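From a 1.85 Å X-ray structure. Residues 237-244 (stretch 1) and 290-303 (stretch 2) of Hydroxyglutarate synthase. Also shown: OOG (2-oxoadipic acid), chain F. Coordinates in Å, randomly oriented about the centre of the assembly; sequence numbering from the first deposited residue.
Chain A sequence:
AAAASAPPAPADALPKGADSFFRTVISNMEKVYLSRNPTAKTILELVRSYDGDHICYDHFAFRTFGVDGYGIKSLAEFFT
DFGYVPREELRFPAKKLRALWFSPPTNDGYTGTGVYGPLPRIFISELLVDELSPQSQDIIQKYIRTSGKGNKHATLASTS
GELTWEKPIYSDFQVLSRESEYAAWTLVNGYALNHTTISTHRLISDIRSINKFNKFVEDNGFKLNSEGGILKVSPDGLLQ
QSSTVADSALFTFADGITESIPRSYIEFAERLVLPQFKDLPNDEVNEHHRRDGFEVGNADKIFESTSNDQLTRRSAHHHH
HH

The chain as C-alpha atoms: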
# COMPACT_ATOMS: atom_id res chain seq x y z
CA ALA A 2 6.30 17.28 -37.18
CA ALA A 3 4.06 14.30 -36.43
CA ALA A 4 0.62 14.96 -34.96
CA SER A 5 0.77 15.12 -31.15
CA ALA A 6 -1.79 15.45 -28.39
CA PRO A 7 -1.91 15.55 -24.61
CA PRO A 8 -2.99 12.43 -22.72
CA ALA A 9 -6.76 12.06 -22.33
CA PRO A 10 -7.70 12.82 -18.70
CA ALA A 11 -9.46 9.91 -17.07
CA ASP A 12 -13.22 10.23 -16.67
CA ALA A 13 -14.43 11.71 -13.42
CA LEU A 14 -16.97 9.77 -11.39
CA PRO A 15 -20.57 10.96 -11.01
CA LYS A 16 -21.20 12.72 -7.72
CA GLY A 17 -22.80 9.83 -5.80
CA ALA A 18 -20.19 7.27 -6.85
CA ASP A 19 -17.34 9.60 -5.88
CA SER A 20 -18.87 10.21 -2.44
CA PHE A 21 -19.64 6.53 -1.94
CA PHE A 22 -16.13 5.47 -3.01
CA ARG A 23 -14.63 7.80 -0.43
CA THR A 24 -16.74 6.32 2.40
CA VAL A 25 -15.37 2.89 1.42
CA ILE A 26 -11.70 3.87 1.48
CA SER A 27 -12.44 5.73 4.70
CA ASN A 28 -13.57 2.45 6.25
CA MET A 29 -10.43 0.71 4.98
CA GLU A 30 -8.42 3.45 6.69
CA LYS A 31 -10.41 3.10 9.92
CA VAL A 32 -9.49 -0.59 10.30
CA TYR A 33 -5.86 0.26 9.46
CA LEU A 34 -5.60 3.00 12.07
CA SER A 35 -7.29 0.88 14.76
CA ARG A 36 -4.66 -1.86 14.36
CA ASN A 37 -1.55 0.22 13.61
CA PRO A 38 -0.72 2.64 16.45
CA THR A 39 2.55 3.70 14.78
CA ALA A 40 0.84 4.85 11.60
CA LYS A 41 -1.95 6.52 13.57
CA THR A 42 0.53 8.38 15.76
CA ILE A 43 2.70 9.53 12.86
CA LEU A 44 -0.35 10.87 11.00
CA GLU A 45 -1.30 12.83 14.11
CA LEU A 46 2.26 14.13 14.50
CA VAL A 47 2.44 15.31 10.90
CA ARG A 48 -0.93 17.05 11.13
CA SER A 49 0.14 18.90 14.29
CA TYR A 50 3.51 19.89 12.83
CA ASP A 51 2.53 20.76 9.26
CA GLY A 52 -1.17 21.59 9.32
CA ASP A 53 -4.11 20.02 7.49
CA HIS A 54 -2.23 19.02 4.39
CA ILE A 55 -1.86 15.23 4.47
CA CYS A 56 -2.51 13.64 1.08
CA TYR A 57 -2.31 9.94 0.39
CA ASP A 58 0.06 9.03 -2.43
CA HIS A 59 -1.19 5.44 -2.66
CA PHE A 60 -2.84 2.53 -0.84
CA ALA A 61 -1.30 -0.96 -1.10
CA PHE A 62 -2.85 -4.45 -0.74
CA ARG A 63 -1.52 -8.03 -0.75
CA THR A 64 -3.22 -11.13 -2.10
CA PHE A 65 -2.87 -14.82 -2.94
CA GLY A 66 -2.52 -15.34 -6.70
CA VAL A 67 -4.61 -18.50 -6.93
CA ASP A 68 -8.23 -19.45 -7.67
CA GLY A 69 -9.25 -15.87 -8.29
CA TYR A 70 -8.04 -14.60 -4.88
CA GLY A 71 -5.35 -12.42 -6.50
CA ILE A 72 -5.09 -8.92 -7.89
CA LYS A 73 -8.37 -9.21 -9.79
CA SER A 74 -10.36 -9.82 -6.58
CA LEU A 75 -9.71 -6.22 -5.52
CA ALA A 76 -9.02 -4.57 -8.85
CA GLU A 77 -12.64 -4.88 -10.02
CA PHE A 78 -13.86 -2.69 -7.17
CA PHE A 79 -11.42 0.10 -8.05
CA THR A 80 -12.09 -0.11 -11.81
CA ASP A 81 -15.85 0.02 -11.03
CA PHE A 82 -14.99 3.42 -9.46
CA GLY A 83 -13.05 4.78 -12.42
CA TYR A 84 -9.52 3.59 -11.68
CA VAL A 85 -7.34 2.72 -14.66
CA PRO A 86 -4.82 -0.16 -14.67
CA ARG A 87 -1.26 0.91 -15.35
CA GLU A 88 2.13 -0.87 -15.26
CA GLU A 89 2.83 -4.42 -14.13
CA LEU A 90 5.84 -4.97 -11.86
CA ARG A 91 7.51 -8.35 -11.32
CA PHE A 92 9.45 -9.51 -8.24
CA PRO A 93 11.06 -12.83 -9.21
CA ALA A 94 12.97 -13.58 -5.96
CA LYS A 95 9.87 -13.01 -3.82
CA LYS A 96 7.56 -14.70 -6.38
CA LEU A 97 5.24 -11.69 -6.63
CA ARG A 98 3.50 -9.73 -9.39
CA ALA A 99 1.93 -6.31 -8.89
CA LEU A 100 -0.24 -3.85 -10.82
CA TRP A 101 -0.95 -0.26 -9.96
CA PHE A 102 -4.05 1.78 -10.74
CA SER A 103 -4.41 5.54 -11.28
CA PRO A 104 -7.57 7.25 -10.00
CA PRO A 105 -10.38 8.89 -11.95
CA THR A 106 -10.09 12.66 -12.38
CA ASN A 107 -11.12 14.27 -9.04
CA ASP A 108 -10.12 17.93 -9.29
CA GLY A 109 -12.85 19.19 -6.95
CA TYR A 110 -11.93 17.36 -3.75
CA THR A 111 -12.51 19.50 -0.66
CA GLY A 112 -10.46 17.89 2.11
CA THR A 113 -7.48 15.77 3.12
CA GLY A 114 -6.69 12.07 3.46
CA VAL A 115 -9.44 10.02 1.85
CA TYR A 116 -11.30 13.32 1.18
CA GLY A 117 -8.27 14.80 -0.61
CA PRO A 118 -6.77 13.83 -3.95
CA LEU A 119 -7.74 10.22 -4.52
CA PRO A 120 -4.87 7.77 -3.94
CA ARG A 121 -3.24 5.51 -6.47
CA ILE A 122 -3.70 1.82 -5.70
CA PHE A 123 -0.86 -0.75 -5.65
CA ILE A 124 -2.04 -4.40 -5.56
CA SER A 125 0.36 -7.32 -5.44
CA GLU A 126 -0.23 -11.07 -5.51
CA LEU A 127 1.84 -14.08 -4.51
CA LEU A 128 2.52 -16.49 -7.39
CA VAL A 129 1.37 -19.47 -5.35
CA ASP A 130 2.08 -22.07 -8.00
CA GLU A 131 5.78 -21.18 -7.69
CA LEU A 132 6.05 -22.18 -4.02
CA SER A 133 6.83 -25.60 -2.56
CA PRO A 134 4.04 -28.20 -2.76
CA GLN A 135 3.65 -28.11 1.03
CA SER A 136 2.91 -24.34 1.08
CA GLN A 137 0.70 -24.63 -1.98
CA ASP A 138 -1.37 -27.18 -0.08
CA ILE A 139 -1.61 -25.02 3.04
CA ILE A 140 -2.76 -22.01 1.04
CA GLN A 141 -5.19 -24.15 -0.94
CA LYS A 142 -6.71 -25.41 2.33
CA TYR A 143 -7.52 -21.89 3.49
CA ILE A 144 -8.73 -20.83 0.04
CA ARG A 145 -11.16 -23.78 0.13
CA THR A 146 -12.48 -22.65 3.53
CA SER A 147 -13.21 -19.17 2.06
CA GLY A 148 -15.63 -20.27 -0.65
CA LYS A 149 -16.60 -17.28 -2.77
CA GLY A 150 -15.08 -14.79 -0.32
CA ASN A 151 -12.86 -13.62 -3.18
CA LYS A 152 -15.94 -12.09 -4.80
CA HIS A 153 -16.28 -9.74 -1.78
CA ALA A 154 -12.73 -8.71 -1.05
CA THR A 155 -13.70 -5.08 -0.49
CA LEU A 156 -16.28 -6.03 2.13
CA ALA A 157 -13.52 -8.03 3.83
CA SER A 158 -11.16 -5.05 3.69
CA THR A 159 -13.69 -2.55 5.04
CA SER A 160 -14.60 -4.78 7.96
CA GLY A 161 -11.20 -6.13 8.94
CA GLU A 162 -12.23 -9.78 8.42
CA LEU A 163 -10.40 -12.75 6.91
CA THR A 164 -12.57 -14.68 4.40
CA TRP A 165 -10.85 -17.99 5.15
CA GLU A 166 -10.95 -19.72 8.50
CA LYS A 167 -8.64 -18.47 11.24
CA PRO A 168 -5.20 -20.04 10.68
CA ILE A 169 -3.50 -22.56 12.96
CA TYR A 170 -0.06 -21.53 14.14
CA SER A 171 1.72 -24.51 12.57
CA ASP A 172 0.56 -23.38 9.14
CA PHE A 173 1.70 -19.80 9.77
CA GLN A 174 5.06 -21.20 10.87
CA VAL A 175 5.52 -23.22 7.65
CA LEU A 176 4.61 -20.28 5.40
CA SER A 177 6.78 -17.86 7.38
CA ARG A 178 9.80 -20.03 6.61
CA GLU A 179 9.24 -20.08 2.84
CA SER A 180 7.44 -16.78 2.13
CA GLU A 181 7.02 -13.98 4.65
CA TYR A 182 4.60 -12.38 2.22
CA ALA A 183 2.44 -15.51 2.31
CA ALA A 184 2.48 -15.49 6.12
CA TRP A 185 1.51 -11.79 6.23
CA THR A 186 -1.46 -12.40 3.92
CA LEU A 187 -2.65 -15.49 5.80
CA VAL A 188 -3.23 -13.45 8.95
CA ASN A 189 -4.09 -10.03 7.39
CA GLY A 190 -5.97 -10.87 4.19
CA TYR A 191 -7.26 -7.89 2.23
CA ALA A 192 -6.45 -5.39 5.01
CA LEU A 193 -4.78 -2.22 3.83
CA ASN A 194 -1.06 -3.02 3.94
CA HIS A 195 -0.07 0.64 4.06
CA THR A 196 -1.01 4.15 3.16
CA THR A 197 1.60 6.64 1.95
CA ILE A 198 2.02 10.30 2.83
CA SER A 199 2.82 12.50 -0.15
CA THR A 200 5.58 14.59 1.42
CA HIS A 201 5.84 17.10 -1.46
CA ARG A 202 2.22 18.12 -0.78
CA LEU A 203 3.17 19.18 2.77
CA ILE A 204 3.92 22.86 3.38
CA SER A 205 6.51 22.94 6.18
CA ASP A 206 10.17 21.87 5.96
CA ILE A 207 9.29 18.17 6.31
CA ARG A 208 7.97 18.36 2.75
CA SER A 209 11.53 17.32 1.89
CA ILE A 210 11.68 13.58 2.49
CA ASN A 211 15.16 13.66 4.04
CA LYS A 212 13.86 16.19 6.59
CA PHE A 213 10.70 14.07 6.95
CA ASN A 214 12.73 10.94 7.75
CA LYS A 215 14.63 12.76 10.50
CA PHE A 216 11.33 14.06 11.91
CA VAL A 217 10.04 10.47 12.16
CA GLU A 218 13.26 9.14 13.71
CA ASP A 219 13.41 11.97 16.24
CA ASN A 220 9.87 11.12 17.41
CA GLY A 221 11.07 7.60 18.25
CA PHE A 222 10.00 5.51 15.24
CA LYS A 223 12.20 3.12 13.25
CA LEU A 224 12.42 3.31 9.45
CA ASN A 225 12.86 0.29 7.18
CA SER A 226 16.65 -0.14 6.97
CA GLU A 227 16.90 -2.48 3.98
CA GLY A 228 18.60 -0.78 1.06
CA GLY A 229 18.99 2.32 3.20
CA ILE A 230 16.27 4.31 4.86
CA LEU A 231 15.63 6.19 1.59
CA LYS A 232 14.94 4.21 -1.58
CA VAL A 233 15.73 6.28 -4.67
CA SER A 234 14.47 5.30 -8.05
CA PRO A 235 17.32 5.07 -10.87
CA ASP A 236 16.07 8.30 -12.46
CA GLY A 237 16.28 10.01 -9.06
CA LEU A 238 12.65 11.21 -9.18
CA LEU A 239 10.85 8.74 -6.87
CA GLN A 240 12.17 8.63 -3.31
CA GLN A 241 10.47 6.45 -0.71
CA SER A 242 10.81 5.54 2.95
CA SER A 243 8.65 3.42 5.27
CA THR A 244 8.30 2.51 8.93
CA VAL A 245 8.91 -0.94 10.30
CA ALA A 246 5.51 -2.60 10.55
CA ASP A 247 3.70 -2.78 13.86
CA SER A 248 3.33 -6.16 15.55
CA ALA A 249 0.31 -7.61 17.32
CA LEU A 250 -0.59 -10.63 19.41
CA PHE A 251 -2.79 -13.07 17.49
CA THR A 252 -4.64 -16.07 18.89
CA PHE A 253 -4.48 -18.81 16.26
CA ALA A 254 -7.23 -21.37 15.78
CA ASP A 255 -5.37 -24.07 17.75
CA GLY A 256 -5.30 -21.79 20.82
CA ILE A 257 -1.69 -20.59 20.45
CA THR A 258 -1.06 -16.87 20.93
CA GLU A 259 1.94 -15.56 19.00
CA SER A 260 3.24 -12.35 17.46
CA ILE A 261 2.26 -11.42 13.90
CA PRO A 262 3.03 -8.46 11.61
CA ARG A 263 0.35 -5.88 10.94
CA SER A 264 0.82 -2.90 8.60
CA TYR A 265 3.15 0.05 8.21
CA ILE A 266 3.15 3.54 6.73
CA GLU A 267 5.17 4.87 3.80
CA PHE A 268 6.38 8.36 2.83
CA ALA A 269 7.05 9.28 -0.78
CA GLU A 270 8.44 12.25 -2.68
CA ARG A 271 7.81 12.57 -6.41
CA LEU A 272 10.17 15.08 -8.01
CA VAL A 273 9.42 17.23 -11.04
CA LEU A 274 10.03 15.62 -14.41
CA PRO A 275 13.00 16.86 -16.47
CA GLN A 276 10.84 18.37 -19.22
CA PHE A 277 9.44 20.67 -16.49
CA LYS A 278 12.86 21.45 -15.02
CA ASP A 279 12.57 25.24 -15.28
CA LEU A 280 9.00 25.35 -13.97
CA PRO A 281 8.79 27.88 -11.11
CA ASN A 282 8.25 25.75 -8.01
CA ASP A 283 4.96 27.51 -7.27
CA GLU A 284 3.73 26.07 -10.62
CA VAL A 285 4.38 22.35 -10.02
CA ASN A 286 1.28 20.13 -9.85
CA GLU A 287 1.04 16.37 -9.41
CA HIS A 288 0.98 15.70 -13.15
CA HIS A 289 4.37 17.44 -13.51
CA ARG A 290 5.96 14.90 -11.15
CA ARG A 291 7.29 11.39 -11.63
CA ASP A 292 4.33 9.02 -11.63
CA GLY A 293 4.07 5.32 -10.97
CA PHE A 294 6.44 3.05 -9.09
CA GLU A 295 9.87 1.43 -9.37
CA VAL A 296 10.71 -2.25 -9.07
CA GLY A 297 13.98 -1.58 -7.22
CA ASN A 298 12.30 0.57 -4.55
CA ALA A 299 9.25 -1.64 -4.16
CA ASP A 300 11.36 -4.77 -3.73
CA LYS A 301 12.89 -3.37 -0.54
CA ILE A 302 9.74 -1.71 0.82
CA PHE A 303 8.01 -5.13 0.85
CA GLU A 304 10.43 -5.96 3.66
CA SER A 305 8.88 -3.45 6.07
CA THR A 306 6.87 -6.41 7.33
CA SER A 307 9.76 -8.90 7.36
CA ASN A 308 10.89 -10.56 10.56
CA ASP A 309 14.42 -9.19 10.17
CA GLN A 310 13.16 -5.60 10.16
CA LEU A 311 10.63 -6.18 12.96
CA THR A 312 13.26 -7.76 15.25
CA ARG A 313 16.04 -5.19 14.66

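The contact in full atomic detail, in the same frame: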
# COMPACT_ATOMS: atom_id res chain seq x y z
N GLY A 237 16.17 9.03 -10.12
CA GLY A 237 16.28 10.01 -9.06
C GLY A 237 14.99 10.69 -8.65
O GLY A 237 15.02 11.46 -7.68
N LEU A 238 13.87 10.42 -9.32
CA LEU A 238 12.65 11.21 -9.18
C LEU A 238 11.63 10.62 -8.21
O LEU A 238 10.70 11.34 -7.80
CB LEU A 238 11.98 11.38 -10.55
CG LEU A 238 12.95 11.91 -11.62
CD1 LEU A 238 12.23 12.07 -12.96
CD2 LEU A 238 13.61 13.23 -11.21
N LEU A 239 11.76 9.36 -7.83
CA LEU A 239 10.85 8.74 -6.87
C LEU A 239 11.68 8.29 -5.68
O LEU A 239 12.56 7.42 -5.81
CB LEU A 239 10.10 7.58 -7.51
CG LEU A 239 9.21 6.81 -6.52
CD1 LEU A 239 8.10 7.70 -5.92
CD2 LEU A 239 8.62 5.59 -7.26
N GLN A 240 11.42 8.89 -4.53
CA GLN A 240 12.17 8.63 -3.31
C GLN A 240 11.19 8.21 -2.22
O GLN A 240 10.21 8.91 -1.94
CB GLN A 240 12.98 9.87 -2.90
CG GLN A 240 13.67 10.54 -4.07
CD GLN A 240 14.75 11.54 -3.65
OE1 GLN A 240 14.88 11.88 -2.47
NE2 GLN A 240 15.52 12.03 -4.62
N GLN A 241 11.46 7.07 -1.59
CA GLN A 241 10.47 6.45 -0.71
C GLN A 241 11.13 5.96 0.55
O GLN A 241 12.27 5.50 0.53
CB GLN A 241 9.76 5.31 -1.42
CG GLN A 241 8.95 5.71 -2.63
CD GLN A 241 8.47 4.50 -3.41
OE1 GLN A 241 9.12 4.04 -4.35
NE2 GLN A 241 7.32 3.99 -3.02
N SER A 242 10.41 6.11 1.67
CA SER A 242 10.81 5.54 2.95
C SER A 242 9.56 4.97 3.62
O SER A 242 8.43 5.27 3.21
CB SER A 242 11.49 6.59 3.84
OG SER A 242 10.63 7.69 4.05
N SER A 243 9.76 4.13 4.64
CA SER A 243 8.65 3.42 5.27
C SER A 243 9.04 3.06 6.69
O SER A 243 10.22 2.85 6.98
CB SER A 243 8.26 2.14 4.53
OG SER A 243 9.28 1.17 4.59
N THR A 244 8.05 2.98 7.58
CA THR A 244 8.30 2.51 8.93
C THR A 244 8.39 0.99 8.93
O THR A 244 7.91 0.31 8.01
CB THR A 244 7.19 2.94 9.90
OG1 THR A 244 5.92 2.51 9.40
CG2 THR A 244 7.19 4.44 10.12
N ARG A 290 5.06 15.66 -11.99
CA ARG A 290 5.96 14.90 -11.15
C ARG A 290 6.01 13.45 -11.61
O ARG A 290 5.08 12.94 -12.25
CB ARG A 290 5.52 15.00 -9.68
CG ARG A 290 5.41 16.43 -9.16
CD ARG A 290 5.00 16.44 -7.68
NE ARG A 290 5.07 17.77 -7.09
CZ ARG A 290 6.16 18.30 -6.56
NH1 ARG A 290 7.29 17.62 -6.53
NH2 ARG A 290 6.13 19.52 -6.04
N ARG A 291 7.11 12.79 -11.28
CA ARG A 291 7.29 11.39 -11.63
C ARG A 291 6.13 10.57 -11.09
O ARG A 291 5.83 10.60 -9.89
CB ARG A 291 8.62 10.89 -11.07
CG ARG A 291 8.70 9.37 -10.90
CD ARG A 291 9.00 8.69 -12.24
NE ARG A 291 9.96 7.59 -12.11
CZ ARG A 291 9.65 6.34 -11.76
NH1 ARG A 291 8.39 6.00 -11.49
NH2 ARG A 291 10.61 5.43 -11.69
N ASP A 292 5.46 9.85 -11.99
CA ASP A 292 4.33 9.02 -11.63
C ASP A 292 4.75 7.56 -11.54
O ASP A 292 5.85 7.16 -11.91
CB ASP A 292 3.19 9.18 -12.64
CG ASP A 292 1.82 8.86 -12.03
OD1 ASP A 292 1.78 8.40 -10.85
OD2 ASP A 292 0.80 9.07 -12.75
N GLY A 293 3.85 6.75 -10.99
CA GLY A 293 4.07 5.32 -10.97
C GLY A 293 5.04 4.90 -9.88
O GLY A 293 5.21 5.56 -8.86
N PHE A 294 5.69 3.77 -10.13
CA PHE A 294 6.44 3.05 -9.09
C PHE A 294 7.72 2.51 -9.71
O PHE A 294 7.97 2.68 -10.91
CB PHE A 294 5.58 1.95 -8.48
CG PHE A 294 4.35 2.46 -7.78
CD1 PHE A 294 4.38 2.73 -6.42
CD2 PHE A 294 3.19 2.70 -8.49
CE1 PHE A 294 3.26 3.22 -5.79
CE2 PHE A 294 2.05 3.18 -7.88
CZ PHE A 294 2.07 3.43 -6.52
N GLU A 295 8.56 1.88 -8.90
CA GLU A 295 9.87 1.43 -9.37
C GLU A 295 10.20 0.10 -8.73
O GLU A 295 10.16 -0.03 -7.50
CB GLU A 295 10.94 2.49 -9.07
CG GLU A 295 12.14 2.42 -10.02
CD GLU A 295 13.16 1.40 -9.56
OE1 GLU A 295 13.35 1.31 -8.33
OE2 GLU A 295 13.77 0.69 -10.40
N VAL A 296 10.52 -0.89 -9.56
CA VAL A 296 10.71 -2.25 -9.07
C VAL A 296 11.78 -2.28 -7.99
O VAL A 296 11.60 -2.91 -6.94
CB VAL A 296 11.05 -3.18 -10.25
CG1 VAL A 296 12.31 -2.66 -10.99
CG2 VAL A 296 11.23 -4.61 -9.74
N GLY A 297 12.91 -1.59 -8.21
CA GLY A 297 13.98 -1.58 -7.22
C GLY A 297 13.54 -1.08 -5.85
O GLY A 297 13.83 -1.70 -4.82
N ASN A 298 12.85 0.06 -5.82
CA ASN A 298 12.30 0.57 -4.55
C ASN A 298 11.33 -0.43 -3.94
O ASN A 298 11.46 -0.83 -2.77
CB ASN A 298 11.59 1.91 -4.78
CG ASN A 298 12.53 3.02 -5.16
OD1 ASN A 298 13.70 2.78 -5.39
ND2 ASN A 298 12.04 4.25 -5.17
N ALA A 299 10.31 -0.81 -4.70
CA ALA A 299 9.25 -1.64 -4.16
C ALA A 299 9.81 -2.91 -3.54
O ALA A 299 9.34 -3.35 -2.49
CB ALA A 299 8.26 -1.98 -5.27
N ASP A 300 10.80 -3.52 -4.21
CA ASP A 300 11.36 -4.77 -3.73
C ASP A 300 11.80 -4.66 -2.28
O ASP A 300 11.60 -5.58 -1.50
CB ASP A 300 12.54 -5.21 -4.61
CG ASP A 300 12.99 -6.65 -4.34
OD1 ASP A 300 12.15 -7.52 -4.03
OD2 ASP A 300 14.20 -6.92 -4.46
N LYS A 301 12.37 -3.52 -1.89
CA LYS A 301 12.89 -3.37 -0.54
C LYS A 301 11.82 -2.90 0.44
O LYS A 301 11.88 -3.21 1.64
CB LYS A 301 14.07 -2.39 -0.54
CG LYS A 301 15.23 -2.78 -1.48
CD LYS A 301 16.02 -3.98 -0.92
CE LYS A 301 17.10 -4.49 -1.90
NZ LYS A 301 16.78 -5.85 -2.45
N ILE A 302 10.81 -2.19 -0.05
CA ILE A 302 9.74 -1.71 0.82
C ILE A 302 8.86 -2.87 1.26
O ILE A 302 8.32 -2.84 2.37
CB ILE A 302 8.93 -0.62 0.09
CG1 ILE A 302 9.81 0.61 -0.14
CG2 ILE A 302 7.70 -0.19 0.90
CD1 ILE A 302 9.21 1.65 -1.07
N PHE A 303 8.74 -3.93 0.43
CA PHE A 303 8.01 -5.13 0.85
C PHE A 303 8.53 -5.65 2.19
O PHE A 303 7.80 -6.31 2.93
CB PHE A 303 8.14 -6.27 -0.19
CG PHE A 303 7.16 -6.18 -1.33
CD1 PHE A 303 5.78 -6.26 -1.11
CD2 PHE A 303 7.61 -6.04 -2.63
CE1 PHE A 303 4.89 -6.18 -2.16
CE2 PHE A 303 6.71 -5.94 -3.70
CZ PHE A 303 5.35 -6.02 -3.46
C2 OOG F . 3.82 -3.08 -1.29
C3 OOG F . 5.27 -2.61 -1.36
C4 OOG F . 5.52 -1.83 -2.66
C6 OOG F . 5.79 0.74 -3.21
O4 OOG F . 6.58 0.50 -4.16
O3 OOG F . 5.65 1.92 -2.81
C5 OOG F . 5.01 -0.39 -2.56
C1 OOG F . 3.58 -4.05 -0.12
O1 OOG F . 2.62 -4.74 -0.11
O2 OOG F . 4.47 -4.13 0.94
O5 OOG F . 4.02 -0.14 -1.98
O HOH W 1 8.00 2.05 -5.92

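The polar heart of this contact is the side-chain amide of Asn298, which reaches from the first turn of the helix to the strand. Its ND2 donates to Gln241 OE1 at 3.0 Å and to the backbone O of Leu239 at 3.3 Å, so one NH2 group serves both a side chain and a strand carbonyl. An amide suits the place because it supplies two protons without charge in a buried setting. The backbone of Asn298 is also held: its N donates to Glu295 OE1 (2.8 Å), the N-cap bond that satisfies a free amide at the helix start.

The other atom of the same amide, Gln241 NE2, makes a weak hydrogen bond to O3 of 2-oxoadipic acid (2.7 Å). A water joins Gln241 OE1, Glu295 N and the ligand's O4.

Around this, strand 239-243 and helix 296-302 run almost exactly parallel, 2° apart with axes 9.5 Å from each other. Strand alternation points Leu239, Gln241 and Ser243 toward the second stretch, while Gln240 and Ser242 point away. Buried Leu239 fills space against backbone with its branched apolar side chain, CD2 lying 3.8 Å from both Gly293 O and Phe294 CA, and its CB lies over one face of the Arg291 guanidinium. Arg291 suits leucine neighbours because its CB and CG are aliphatic: Leu238 CB meets Arg291 CB at 3.4 Å, and Leu239 CB lies 4.1 Å from Arg291 CG. Its charged end is satisfied within its own stretch, Arg291 NH1 donating to Asp292 O at 2.8 Å. One turn beyond Asn298, Ile302 brings CD1 within 3.6 Å of Gln241 NE2, adding apolar cover.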